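Local coordinates for protein betaine aldehyde dehydrogenase (Staphylococcus aureus subsp. aureus COL, PDB 4QTO) that catalyses the NAD-dependent oxidation of betaine aldehyde to glycine betaine, at residues F289-F294 against V446-I451; A194-C199 against E495-Y500; I53-Q58 against M352-S357; E374-A379 against T399-C404; M203-I208 against L232-G237. All coordinates share one frame; numbering follows the deposited sequence.

Contact 1 of 5, residues F289-F294 against V446-I451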
# COMPACT_ATOMS: atom_id res chain seq x y z
N PHE A 289 -22.13 0.81 -29.01
CA PHE A 289 -22.97 1.99 -29.21
C PHE A 289 -22.95 2.47 -30.64
O PHE A 289 -22.02 2.14 -31.41
CB PHE A 289 -22.50 3.11 -28.29
CG PHE A 289 -22.93 2.93 -26.86
CD1 PHE A 289 -24.17 3.41 -26.45
CD2 PHE A 289 -22.14 2.28 -25.95
CE1 PHE A 289 -24.59 3.24 -25.15
CE2 PHE A 289 -22.55 2.12 -24.63
CZ PHE A 289 -23.79 2.61 -24.23
N ASP A 290 -23.94 3.29 -31.01
CA ASP A 290 -24.03 3.80 -32.38
C ASP A 290 -22.90 4.78 -32.73
O ASP A 290 -22.72 5.09 -33.89
CB ASP A 290 -25.44 4.28 -32.76
CG ASP A 290 -25.92 5.48 -32.04
OD1 ASP A 290 -25.09 6.26 -31.50
OD2 ASP A 290 -27.17 5.68 -32.05
N ASP A 291 -22.13 5.22 -31.72
CA ASP A 291 -20.99 6.06 -31.95
C ASP A 291 -19.64 5.35 -31.75
O ASP A 291 -18.61 6.00 -31.60
CB ASP A 291 -21.06 7.36 -31.15
CG ASP A 291 -21.06 7.14 -29.65
OD1 ASP A 291 -21.08 5.98 -29.20
OD2 ASP A 291 -21.04 8.18 -28.92
N ALA A 292 -19.67 4.03 -31.76
CA ALA A 292 -18.46 3.25 -31.81
C ALA A 292 -17.81 3.43 -33.18
O ALA A 292 -18.48 3.77 -34.18
CB ALA A 292 -18.79 1.80 -31.65
N ASP A 293 -16.50 3.21 -33.22
CA ASP A 293 -15.77 3.06 -34.49
C ASP A 293 -16.34 1.74 -35.02
O ASP A 293 -16.10 0.64 -34.46
CB ASP A 293 -14.28 2.98 -34.20
CG ASP A 293 -13.44 2.67 -35.41
OD1 ASP A 293 -13.91 2.01 -36.36
OD2 ASP A 293 -12.22 3.03 -35.34
N PHE A 294 -17.16 1.82 -36.08
CA PHE A 294 -17.91 0.66 -36.53
C PHE A 294 -17.07 -0.50 -37.01
O PHE A 294 -17.30 -1.65 -36.58
CB PHE A 294 -18.93 1.09 -37.61
CG PHE A 294 -19.81 -0.02 -38.06
CD1 PHE A 294 -20.90 -0.41 -37.31
CD2 PHE A 294 -19.48 -0.72 -39.19
CE1 PHE A 294 -21.71 -1.47 -37.72
CE2 PHE A 294 -20.30 -1.77 -39.62
CZ PHE A 294 -21.39 -2.14 -38.88
N VAL A 446 -17.05 -2.21 -23.72
CA VAL A 446 -17.88 -1.11 -24.18
C VAL A 446 -17.16 -0.43 -25.32
O VAL A 446 -15.99 -0.01 -25.17
CB VAL A 446 -18.14 -0.05 -23.08
CG1 VAL A 446 -19.14 0.96 -23.64
CG2 VAL A 446 -18.64 -0.69 -21.80
N PHE A 447 -17.82 -0.33 -26.48
CA PHE A 447 -17.28 0.34 -27.67
C PHE A 447 -18.06 1.63 -27.92
O PHE A 447 -19.30 1.61 -28.13
CB PHE A 447 -17.34 -0.57 -28.90
CG PHE A 447 -16.29 -1.62 -28.90
CD1 PHE A 447 -16.46 -2.80 -28.20
CD2 PHE A 447 -15.08 -1.40 -29.53
CE1 PHE A 447 -15.44 -3.75 -28.15
CE2 PHE A 447 -14.06 -2.34 -29.47
CZ PHE A 447 -14.23 -3.52 -28.78
N SER A 448 -17.33 2.74 -27.88
CA SER A 448 -17.87 4.06 -28.17
C SER A 448 -16.74 5.06 -28.32
O SER A 448 -15.79 4.97 -27.55
CB SER A 448 -18.73 4.55 -27.00
OG SER A 448 -19.20 5.88 -27.25
N LYS A 449 -16.83 5.98 -29.27
CA LYS A 449 -15.82 7.02 -29.39
C LYS A 449 -16.00 8.05 -28.28
O LYS A 449 -15.09 8.85 -28.05
CB LYS A 449 -15.87 7.70 -30.76
CG LYS A 449 -15.38 6.79 -31.86
CD LYS A 449 -15.48 7.31 -33.29
CE LYS A 449 -16.91 7.29 -33.82
NZ LYS A 449 -16.98 7.59 -35.28
N ASP A 450 -17.16 8.04 -27.60
CA ASP A 450 -17.44 8.93 -26.49
C ASP A 450 -16.86 8.24 -25.25
O ASP A 450 -17.51 7.43 -24.60
CB ASP A 450 -18.96 9.14 -26.36
CG ASP A 450 -19.36 10.09 -25.22
OD1 ASP A 450 -18.55 10.40 -24.31
OD2 ASP A 450 -20.55 10.47 -25.24
N ILE A 451 -15.63 8.60 -24.91
CA ILE A 451 -14.94 7.96 -23.78
C ILE A 451 -15.62 8.24 -22.44
O ILE A 451 -15.67 7.38 -21.55
CB ILE A 451 -13.43 8.32 -23.76
CG1 ILE A 451 -12.78 8.06 -25.14
CG2 ILE A 451 -12.73 7.58 -22.63
CD1 ILE A 451 -12.97 6.64 -25.65
O HOH W 1 -22.40 9.68 -26.74

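Contact 2 of 5, residues A194-C199 against E495-Y500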
# COMPACT_ATOMS: atom_id res chain seq x y z
N ALA A 194 1.97 -19.42 -5.99
CA ALA A 194 2.13 -20.44 -4.96
C ALA A 194 3.62 -20.60 -4.65
O ALA A 194 4.03 -20.63 -3.49
CB ALA A 194 1.54 -21.76 -5.40
N LEU A 195 4.44 -20.72 -5.69
CA LEU A 195 5.87 -20.86 -5.45
C LEU A 195 6.50 -19.59 -4.92
O LEU A 195 7.35 -19.67 -4.03
CB LEU A 195 6.61 -21.34 -6.70
CG LEU A 195 6.26 -22.77 -7.14
CD1 LEU A 195 7.01 -23.11 -8.41
CD2 LEU A 195 6.59 -23.77 -6.04
N ALA A 196 6.09 -18.44 -5.45
CA ALA A 196 6.67 -17.18 -4.97
C ALA A 196 6.46 -16.98 -3.48
O ALA A 196 7.36 -16.43 -2.80
CB ALA A 196 6.10 -16.02 -5.74
N THR A 197 5.30 -17.41 -2.95
CA THR A 197 4.98 -17.18 -1.54
C THR A 197 5.52 -18.23 -0.59
O THR A 197 5.51 -18.00 0.61
CB THR A 197 3.47 -17.08 -1.33
OG1 THR A 197 2.86 -18.31 -1.80
CG2 THR A 197 2.87 -15.91 -2.08
N GLY A 198 5.94 -19.38 -1.11
CA GLY A 198 6.47 -20.45 -0.27
C GLY A 198 5.48 -21.56 0.06
O GLY A 198 5.77 -22.38 0.96
N CYS A 199 4.38 -21.66 -0.69
CA CYS A 199 3.46 -22.77 -0.49
C CYS A 199 3.98 -24.08 -1.07
O CYS A 199 4.95 -24.09 -1.83
CB CYS A 199 2.13 -22.46 -1.21
SG CYS A 199 1.21 -21.07 -0.56
N GLU A 495 -3.41 -8.90 -5.82
CA GLU A 495 -4.52 -9.60 -5.23
C GLU A 495 -4.42 -11.12 -5.48
O GLU A 495 -4.77 -11.94 -4.63
CB GLU A 495 -5.83 -9.00 -5.75
CG GLU A 495 -7.06 -9.28 -4.94
CD GLU A 495 -8.27 -8.41 -5.33
OE1 GLU A 495 -9.38 -8.76 -4.91
OE2 GLU A 495 -8.07 -7.40 -6.03
N GLY A 496 -3.94 -11.51 -6.64
CA GLY A 496 -3.74 -12.92 -6.95
C GLY A 496 -2.72 -13.54 -6.00
O GLY A 496 -2.87 -14.68 -5.54
N LEU A 497 -1.64 -12.82 -5.75
CA LEU A 497 -0.60 -13.30 -4.82
C LEU A 497 -1.22 -13.50 -3.41
O LEU A 497 -0.90 -14.45 -2.72
CB LEU A 497 0.55 -12.28 -4.71
CG LEU A 497 1.73 -12.76 -3.87
CD1 LEU A 497 2.70 -13.52 -4.74
CD2 LEU A 497 2.45 -11.59 -3.22
N GLU A 498 -2.10 -12.58 -3.02
CA GLU A 498 -2.73 -12.61 -1.70
C GLU A 498 -3.57 -13.85 -1.41
O GLU A 498 -3.73 -14.22 -0.26
CB GLU A 498 -3.54 -11.33 -1.46
CG GLU A 498 -2.62 -10.14 -1.33
CD GLU A 498 -3.32 -8.78 -1.26
OE1 GLU A 498 -4.55 -8.70 -1.39
OE2 GLU A 498 -2.58 -7.80 -1.08
N GLU A 499 -4.06 -14.52 -2.45
CA GLU A 499 -4.81 -15.75 -2.26
C GLU A 499 -3.89 -16.80 -1.63
O GLU A 499 -4.36 -17.71 -0.92
CB GLU A 499 -5.35 -16.38 -3.54
CG GLU A 499 -6.32 -15.51 -4.31
CD GLU A 499 -7.70 -15.41 -3.70
OE1 GLU A 499 -8.07 -16.31 -2.89
OE2 GLU A 499 -8.40 -14.38 -4.02
N TYR A 500 -2.57 -16.67 -1.88
CA TYR A 500 -1.57 -17.62 -1.43
C TYR A 500 -0.86 -17.22 -0.14
O TYR A 500 0.13 -17.85 0.25
CB TYR A 500 -0.57 -17.92 -2.57
CG TYR A 500 -1.25 -18.70 -3.70
CD1 TYR A 500 -1.88 -18.05 -4.76
CD2 TYR A 500 -1.29 -20.08 -3.68
CE1 TYR A 500 -2.58 -18.77 -5.72
CE2 TYR A 500 -1.97 -20.80 -4.64
CZ TYR A 500 -2.61 -20.14 -5.65
OH TYR A 500 -3.31 -20.86 -6.62

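Contact 3 of 5, residues I53-Q58 against M352-S357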
# COMPACT_ATOMS: atom_id res chain seq x y z
N ILE A 53 -6.09 -37.24 -27.01
CA ILE A 53 -6.48 -37.06 -28.40
C ILE A 53 -6.15 -35.67 -28.94
O ILE A 53 -6.10 -34.69 -28.18
CB ILE A 53 -8.01 -37.25 -28.45
CG1 ILE A 53 -8.40 -38.61 -27.84
CG2 ILE A 53 -8.55 -37.10 -29.85
CD1 ILE A 53 -9.88 -38.75 -27.54
N ASN A 54 -5.91 -35.61 -30.25
CA ASN A 54 -5.72 -34.34 -30.96
C ASN A 54 -7.13 -34.01 -31.52
O ASN A 54 -7.64 -34.76 -32.36
CB ASN A 54 -4.74 -34.51 -32.11
CG ASN A 54 -4.62 -33.26 -32.99
OD1 ASN A 54 -5.36 -32.27 -32.83
ND2 ASN A 54 -3.73 -33.33 -33.96
N PRO A 55 -7.77 -32.91 -31.12
CA PRO A 55 -9.12 -32.63 -31.62
C PRO A 55 -9.23 -32.34 -33.13
O PRO A 55 -10.32 -32.37 -33.70
CB PRO A 55 -9.56 -31.41 -30.82
CG PRO A 55 -8.27 -30.74 -30.46
CD PRO A 55 -7.27 -31.85 -30.23
N TYR A 56 -8.12 -32.06 -33.78
CA TYR A 56 -8.14 -31.79 -35.21
C TYR A 56 -8.51 -33.02 -36.03
O TYR A 56 -9.16 -32.93 -37.10
CB TYR A 56 -6.79 -31.23 -35.69
CG TYR A 56 -6.74 -31.17 -37.20
CD1 TYR A 56 -7.52 -30.26 -37.89
CD2 TYR A 56 -5.93 -32.03 -37.92
CE1 TYR A 56 -7.53 -30.22 -39.29
CE2 TYR A 56 -5.90 -31.99 -39.30
CZ TYR A 56 -6.70 -31.07 -39.98
OH TYR A 56 -6.70 -31.04 -41.38
N ASN A 57 -8.04 -34.19 -35.58
CA ASN A 57 -8.29 -35.42 -36.31
C ASN A 57 -8.80 -36.60 -35.47
O ASN A 57 -9.00 -37.71 -36.00
CB ASN A 57 -7.01 -35.82 -37.04
CG ASN A 57 -5.82 -35.96 -36.11
OD1 ASN A 57 -5.97 -36.15 -34.91
ND2 ASN A 57 -4.63 -35.88 -36.67
N GLN A 58 -9.03 -36.35 -34.19
CA GLN A 58 -9.49 -37.36 -33.22
C GLN A 58 -8.54 -38.56 -33.06
O GLN A 58 -8.96 -39.60 -32.60
CB GLN A 58 -10.92 -37.79 -33.48
CG GLN A 58 -11.90 -36.62 -33.46
CD GLN A 58 -13.34 -37.06 -33.58
OE1 GLN A 58 -13.93 -37.57 -32.63
NE2 GLN A 58 -13.94 -36.81 -34.73
N MET A 352 -9.54 -20.37 -37.20
CA MET A 352 -10.26 -21.01 -36.12
C MET A 352 -10.11 -22.51 -36.21
O MET A 352 -10.36 -23.12 -37.27
CB MET A 352 -11.76 -20.65 -36.14
CG MET A 352 -12.45 -20.86 -34.81
SD MET A 352 -14.23 -20.44 -34.82
CE MET A 352 -14.89 -22.04 -35.21
N GLY A 353 -9.69 -23.11 -35.12
CA GLY A 353 -9.56 -24.56 -35.03
C GLY A 353 -10.84 -25.27 -34.58
O GLY A 353 -11.92 -24.68 -34.54
N PRO A 354 -10.72 -26.55 -34.23
CA PRO A 354 -11.83 -27.32 -33.75
C PRO A 354 -12.16 -27.05 -32.30
O PRO A 354 -11.42 -26.31 -31.62
CB PRO A 354 -11.32 -28.75 -33.85
CG PRO A 354 -9.86 -28.60 -33.56
CD PRO A 354 -9.46 -27.31 -34.21
N VAL A 355 -13.28 -27.60 -31.82
CA VAL A 355 -13.62 -27.57 -30.40
C VAL A 355 -12.95 -28.78 -29.76
O VAL A 355 -12.44 -29.66 -30.45
CB VAL A 355 -15.12 -27.44 -30.08
CG1 VAL A 355 -15.67 -26.14 -30.65
CG2 VAL A 355 -15.92 -28.65 -30.57
N ILE A 356 -13.00 -28.85 -28.44
CA ILE A 356 -12.08 -29.74 -27.71
C ILE A 356 -12.37 -31.23 -27.67
O ILE A 356 -11.42 -32.03 -27.61
CB ILE A 356 -11.91 -29.20 -26.27
CG1 ILE A 356 -10.65 -29.73 -25.59
CG2 ILE A 356 -13.14 -29.49 -25.43
CD1 ILE A 356 -9.35 -29.29 -26.23
N SER A 357 -13.65 -31.61 -27.70
CA SER A 357 -14.01 -33.02 -27.53
C SER A 357 -15.37 -33.31 -28.11
O SER A 357 -16.13 -32.39 -28.41
CB SER A 357 -14.06 -33.36 -26.04
OG SER A 357 -15.16 -32.71 -25.40

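Contact 4 of 5, residues E374-A379 against T399-C404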
# COMPACT_ATOMS: atom_id res chain seq x y z
N GLU A 374 -36.81 -21.81 -28.59
CA GLU A 374 -37.15 -20.58 -27.89
C GLU A 374 -37.52 -19.46 -28.81
O GLU A 374 -37.86 -18.37 -28.36
CB GLU A 374 -35.93 -20.09 -27.09
CG GLU A 374 -35.45 -21.03 -26.06
CD GLU A 374 -34.31 -20.43 -25.24
OE1 GLU A 374 -33.17 -20.16 -25.73
OE2 GLU A 374 -34.60 -20.34 -24.06
N GLY A 375 -37.36 -19.67 -30.12
CA GLY A 375 -37.74 -18.65 -31.09
C GLY A 375 -36.63 -17.78 -31.62
O GLY A 375 -36.90 -16.79 -32.27
N ALA A 376 -35.37 -18.11 -31.31
CA ALA A 376 -34.25 -17.34 -31.83
C ALA A 376 -33.90 -17.83 -33.22
O ALA A 376 -34.25 -18.92 -33.62
CB ALA A 376 -33.03 -17.46 -30.92
N THR A 377 -33.21 -17.00 -33.98
CA THR A 377 -32.80 -17.33 -35.35
C THR A 377 -31.32 -17.69 -35.44
O THR A 377 -30.52 -16.93 -34.93
CB THR A 377 -33.05 -16.10 -36.25
OG1 THR A 377 -34.48 -15.93 -36.41
CG2 THR A 377 -32.42 -16.27 -37.60
N ILE A 378 -30.98 -18.83 -36.08
CA ILE A 378 -29.58 -19.16 -36.31
C ILE A 378 -29.29 -18.44 -37.62
O ILE A 378 -29.65 -18.94 -38.72
CB ILE A 378 -29.34 -20.67 -36.45
CG1 ILE A 378 -29.90 -21.44 -35.27
CG2 ILE A 378 -27.86 -20.96 -36.63
CD1 ILE A 378 -29.38 -21.05 -33.93
N ALA A 379 -28.68 -17.27 -37.54
CA ALA A 379 -28.46 -16.45 -38.71
C ALA A 379 -27.39 -16.97 -39.66
O ALA A 379 -27.47 -16.75 -40.88
CB ALA A 379 -28.17 -15.03 -38.31
N THR A 399 -20.94 -19.28 -35.45
CA THR A 399 -22.38 -19.10 -35.47
C THR A 399 -22.82 -17.77 -34.89
O THR A 399 -22.24 -17.29 -33.90
CB THR A 399 -22.97 -20.24 -34.61
OG1 THR A 399 -22.54 -21.52 -35.12
CG2 THR A 399 -24.48 -20.21 -34.54
N VAL A 400 -23.84 -17.17 -35.50
CA VAL A 400 -24.45 -15.93 -34.99
C VAL A 400 -25.95 -16.22 -34.79
O VAL A 400 -26.63 -16.71 -35.70
CB VAL A 400 -24.32 -14.74 -35.95
CG1 VAL A 400 -24.98 -13.50 -35.35
CG2 VAL A 400 -22.86 -14.48 -36.29
N ILE A 401 -26.43 -15.94 -33.58
CA ILE A 401 -27.83 -16.13 -33.23
C ILE A 401 -28.47 -14.75 -33.03
O ILE A 401 -27.98 -13.94 -32.25
CB ILE A 401 -27.98 -17.01 -31.97
CG1 ILE A 401 -27.35 -18.39 -32.25
CG2 ILE A 401 -29.44 -17.14 -31.58
CD1 ILE A 401 -27.40 -19.38 -31.10
N THR A 402 -29.56 -14.50 -33.75
CA THR A 402 -30.27 -13.23 -33.72
C THR A 402 -31.72 -13.38 -33.26
O THR A 402 -32.20 -14.49 -33.01
CB THR A 402 -30.26 -12.58 -35.11
OG1 THR A 402 -30.88 -13.45 -36.06
CG2 THR A 402 -28.84 -12.27 -35.57
N ASN A 403 -32.42 -12.25 -33.14
CA ASN A 403 -33.85 -12.28 -32.75
C ASN A 403 -34.01 -13.01 -31.39
O ASN A 403 -34.85 -13.90 -31.23
CB ASN A 403 -34.72 -12.93 -33.83
CG ASN A 403 -36.20 -12.59 -33.67
OD1 ASN A 403 -36.55 -11.55 -33.12
ND2 ASN A 403 -37.07 -13.45 -34.20
N CYS A 404 -33.13 -12.68 -30.46
CA CYS A 404 -33.17 -13.28 -29.12
C CYS A 404 -33.34 -12.21 -28.03
O CYS A 404 -33.32 -11.00 -28.32
CB CYS A 404 -32.06 -14.34 -28.85
SG CYS A 404 -30.39 -14.28 -29.50
O HOH W 2 -36.39 -15.74 -34.70

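Contact 5 of 5, residues M203-I208 against L232-G237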
# COMPACT_ATOMS: atom_id res chain seq x y z
N MET A 203 -1.10 -30.08 -8.19
CA MET A 203 -1.85 -29.66 -9.36
C MET A 203 -2.38 -30.82 -10.15
O MET A 203 -1.69 -31.85 -10.27
CB MET A 203 -0.96 -28.82 -10.29
CG MET A 203 -1.64 -28.44 -11.59
SD MET A 203 -0.86 -27.12 -12.55
CE MET A 203 -1.35 -25.72 -11.56
N LYS A 204 -3.60 -30.68 -10.67
CA LYS A 204 -4.20 -31.68 -11.55
C LYS A 204 -4.76 -30.96 -12.76
O LYS A 204 -5.71 -30.20 -12.63
CB LYS A 204 -5.32 -32.48 -10.88
CG LYS A 204 -5.84 -33.63 -11.77
CD LYS A 204 -7.23 -34.07 -11.40
CE LYS A 204 -8.29 -33.28 -12.12
NZ LYS A 204 -8.34 -33.56 -13.60
N PRO A 205 -4.16 -31.18 -13.94
CA PRO A 205 -4.70 -30.56 -15.16
C PRO A 205 -5.93 -31.30 -15.65
O PRO A 205 -6.25 -32.40 -15.15
CB PRO A 205 -3.56 -30.69 -16.16
CG PRO A 205 -2.88 -31.96 -15.74
CD PRO A 205 -2.98 -32.01 -14.24
N SER A 206 -6.64 -30.72 -16.61
CA SER A 206 -7.80 -31.36 -17.18
C SER A 206 -7.37 -32.72 -17.70
O SER A 206 -6.30 -32.85 -18.33
CB SER A 206 -8.36 -30.55 -18.33
OG SER A 206 -9.45 -31.27 -18.92
N GLU A 207 -8.19 -33.73 -17.48
CA GLU A 207 -7.86 -35.09 -17.87
C GLU A 207 -7.62 -35.20 -19.36
O GLU A 207 -6.86 -36.05 -19.80
CB GLU A 207 -8.94 -36.08 -17.38
CG GLU A 207 -10.30 -35.90 -17.99
CD GLU A 207 -11.15 -34.85 -17.30
OE1 GLU A 207 -10.67 -34.10 -16.41
OE2 GLU A 207 -12.34 -34.80 -17.69
N ILE A 208 -8.24 -34.34 -20.16
CA ILE A 208 -8.10 -34.43 -21.60
C ILE A 208 -6.94 -33.65 -22.22
O ILE A 208 -6.62 -33.85 -23.38
CB ILE A 208 -9.41 -34.08 -22.35
CG1 ILE A 208 -9.94 -32.71 -21.95
CG2 ILE A 208 -10.49 -35.13 -22.06
CD1 ILE A 208 -11.09 -32.25 -22.84
N LEU A 232 2.23 -33.30 -9.19
CA LEU A 232 1.34 -33.37 -10.34
C LEU A 232 0.57 -34.68 -10.31
O LEU A 232 1.17 -35.77 -10.35
CB LEU A 232 2.17 -33.28 -11.64
CG LEU A 232 1.45 -33.53 -12.97
CD1 LEU A 232 0.38 -32.49 -13.22
CD2 LEU A 232 2.42 -33.56 -14.16
N ILE A 233 -0.75 -34.58 -10.24
CA ILE A 233 -1.64 -35.72 -10.33
C ILE A 233 -2.29 -35.66 -11.70
O ILE A 233 -2.64 -34.57 -12.18
CB ILE A 233 -2.72 -35.63 -9.24
CG1 ILE A 233 -2.08 -35.82 -7.86
CG2 ILE A 233 -3.83 -36.66 -9.46
CD1 ILE A 233 -1.43 -37.14 -7.61
N LEU A 234 -2.49 -36.82 -12.32
CA LEU A 234 -3.11 -36.88 -13.62
C LEU A 234 -4.35 -37.75 -13.50
O LEU A 234 -4.26 -38.87 -12.98
CB LEU A 234 -2.17 -37.48 -14.65
CG LEU A 234 -0.86 -36.74 -14.93
CD1 LEU A 234 0.05 -37.53 -15.85
CD2 LEU A 234 -1.10 -35.36 -15.50
N GLY A 235 -5.45 -37.27 -13.99
CA GLY A 235 -6.62 -38.12 -13.98
C GLY A 235 -7.94 -37.43 -13.95
O GLY A 235 -8.02 -36.23 -13.93
N ALA A 236 -8.97 -38.26 -13.89
CA ALA A 236 -10.37 -37.84 -13.86
C ALA A 236 -10.74 -37.06 -12.63
O ALA A 236 -10.47 -37.50 -11.50
CB ALA A 236 -11.25 -39.08 -13.90
N GLY A 237 -11.41 -35.92 -12.83
CA GLY A 237 -11.89 -35.13 -11.72
C GLY A 237 -12.87 -36.00 -10.92
O GLY A 237 -12.91 -35.93 -9.70
O HOH W 3 -4.98 -34.92 -15.68

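Contact 1 of 5, residues F289-F294 against V446-I451
Ala-292 and Ser-448 bring their CA atoms to 3.8 Å, where a type I turn from Phe-289 to Ala-292 lies against the end of strand 443-447. Two backbone bonds fasten it: Phe-289 N to Phe-447 O (3.1 Å, 167° at the hydrogen) and Lys-449 N to Asp-291 O (2.9 Å). Between them Ser-448 OG donates to Asp-291 OD1 at 2.7 Å, meeting the oxygen from above the carboxylate plane. The same OG accepts Asp-450 N (3.0 Å), an ST turn, so one hydroxyl serves both segments; its reach across follows from OG standing anti to the backbone N (chi1 176°). A water donates to Asp-291 OD2, while Lys-453 makes a salt bridge with that oxygen and probably eases the closeness of the Asp-450 carboxylate. On the apolar side, Val-446 CG1 meets the edge of the Phe-289 ring at CE2 (3.7 Å), and Ala-292 CB rests on Phe-447 CB (3.9 Å). Asp-293 caps helix 294-306 through Leu-296 N, and Asp-450 caps helix 451-460 through Lys-453 N. Two neighbouring parallel strands of an alpha/beta sheet thus pass together into their helices, here in what is the catalytic domain of aldehyde dehydrogenases.

Contact 2 of 5, residues A194-C199 against E495-Y500
Tyr-500 lays one face of its ring over the backbone of Ala-194, whose N sits 4.0 Å above the ring plane and is displaced toward the rim. The methyl of Ala-194 adds to this, with CB 3.7 Å from Tyr-500 CD2. Cys-199 approaches the same ring from its edge: SG is 5.4 Å from the centroid, 86° off the ring normal, a sulfur-aromatic contact made in the ring plane rather than over it. Next to the ring, Thr-197 CG2 packs on Leu-497 CD1 at 3.6 Å, the two side chains running antiparallel alongside each other. Leu-497 extends across because CG stands anti to the backbone N (chi1 -174°). Thr-197 OG1 lies 3.5 Å from Tyr-500 CB, but this hydroxyl turns back to its own helix and bonds to Pro-193 O. Helix 183-197 ends here in a Schellman motif: Gly-198, at a phi of 99°, sends its N to Leu-195 O, and Cys-199 N reaches Ala-194 O at 3.0 Å. The chain then enters strand 200-204, just as helix 493-498 runs on into strand 501-509, and both strands pair with strand 162-177 of the Rossmann-type sheet. That strand backs the contact, since Pro-170 and Val-171 lie against the Cys-199 side chain and Val-174 against Tyr-500. The outer end of the tyrosine is fixed by a hydrogen bond between OH and Gln-176 NE2, and Lys-190 and Pro-193 of helix 183-197 also touch it.

Contact 3 of 5, residues I53-Q58 against M352-S357
Tyr-56, whose backbone N lies 3.9 Å from Pro-354 CG, gives that N-H to Asn-54 OD1 in a 2.9 Å bond of 162° at the hydrogen. The donor stands 53° out of the plane of the asparagine amide, and the link closes an Asx turn around Pro-55. Held in this bend, Pro-55 presents its ring to the other segment. Its CB lies 3.4 Å from Val-355 O and 3.8 Å from Ile-356 O, so two consecutive carbonyl oxygens face one ring carbon, in van der Waals contact. The two proline rings meet at an oblique angle, Pro-55 CB 3.9 Å from Pro-354 CG, and Pro-354 CB also lies 3.8 Å from the carbonyl O of Pro-55. Direct contact is therefore van der Waals packing of prolines and backbone, while the polar connection is made by a third piece of chain: Leu-394 forms backbone hydrogen bonds with both Pro-55 and Val-355. On the side of residues 352-357, Ile-356 N bonds to Gln-311 OE1, and Ser-357 OG caps helix 358-373 through His-360 N. The tyrosine side chain leaves the joint to lie on Asn-344. Asn-54 O takes a bond from Asn-57 N (3.3 Å), tightening the turn, and Gln-58 leads out of it with a positive phi. Ile-356 leans on Trp-180 and is about 8 Å from the diethylene glycol bound in the active site. The contact thus seats the connection of a beta hairpin, strands 49-54 and 59-65, on the loop that starts helix 358-373.

Contact 4 of 5, residues E374-A379 against T399-C404
The antiparallel edge of the seven-stranded sheet begins here, where Thr-377 and Thr-402 form a hydrogen-bonded pair between strand 377-380, outermost within the chain, and strand 399-402. Thr-377 N reaches Thr-402 O at 2.9 Å and 171°, and Thr-402 N answers to Thr-377 O at 2.9 Å. Two residues on, Ala-379 N bonds to Val-400 O at 2.8 Å, bent to 136° at the hydrogen. The directions of the two short strands are 140° apart. On the threonine face Thr-402 OG1, set between its own backbone N and carbonyl carbon, presses 3.4 Å from Thr-377 CB; helix 323-337 covers this face through Glu-330 and Ile-334. The isoleucine face looks to helix 358-373. There Ile-378 and Ile-401 run alongside each other in the same direction, with CD1 of Ile-378 3.7 Å from CG1 of Ile-401, and Ala-376 CB fits against the other branch, Ile-401 CG2, at 3.7 Å. Helix 358-373 ends in a Schellman motif at Gly-375 just before the strand. At the Gly-375 end, beyond the Thr-377 to Thr-402 pair, a water donates to Gly-375 O (2.7 Å) and hydrogen-bonds to Thr-377 OG1 at 2.6 Å.

Contact 5 of 5, residues M203-I208 against L232-G237
Lys-204, Met-203 and Gly-235 bury the most surface here, and the lysine crosses to the glycine by its ammonium end. NZ bonds to Gly-235 O at 2.7 Å, almost in line with the carbonyl (173°), and to Pro-205 O at 2.8 Å from above that carbonyl's plane. A long salt bridge, NZ to Glu-207 OE1 at 3.7 Å, adds a third partner. The chain folds back to reach them by bending at its last two torsions (chi3 88°, chi4 69°), which curls CD and CE round the Gly-235 oxygen. A water ties the other end of that residue in, accepting from Gly-235 N and donating to Pro-205 O. Met-203 works through its backbone: its O takes Ile-233 N at 2.9 Å, closing the parallel pair of Met-203 with Leu-232. Lys-204 CA then points its hydrogen at Ile-233 O (3.3 Å). Pro-205 packs against both leucines, CD 3.5 Å from Leu-232 CD1 and CG 3.8 Å from Leu-234 CD2. Val-240 and Met-244 of helix 237-246 pack on the lysine chain, and Thr-213 lies against Met-203, Pro-205 and Leu-232. Strand 200-204, helix 211-223 and strand 230-232 form a beta-alpha-beta crossover of the Rossmann-type domain, and Lys-204 to Glu-207 spell the Lys-Pro-Ser-Glu sequence whose lysine and glutamate bind the adenosine ribose of NAD in related aldehyde dehydrogenases, and probably here.

How the contacts relate
Contacts 2, 3 and 5 are buried, whereas contacts 1 and 4 lie farther out and are partly exposed. Contacts 1 and 4 share the seven-stranded sheet, their centres 24 Å apart: one joins parallel strand ends through backbone bonds and a serine-aspartate bond, the other pairs antiparallel strands at the edge. Contacts 2 and 5 belong to the Rossmann-type sheet and follow each other through helix 183-197 and strand 200-204, yet contact 2 relies on ring and sulfur packing and contact 5 on a lysine gripping carbonyls. Contact 3 is mostly proline packing; it touches contact 5, with Ile-356 CG1 3.8 Å from Ile-208 CD1.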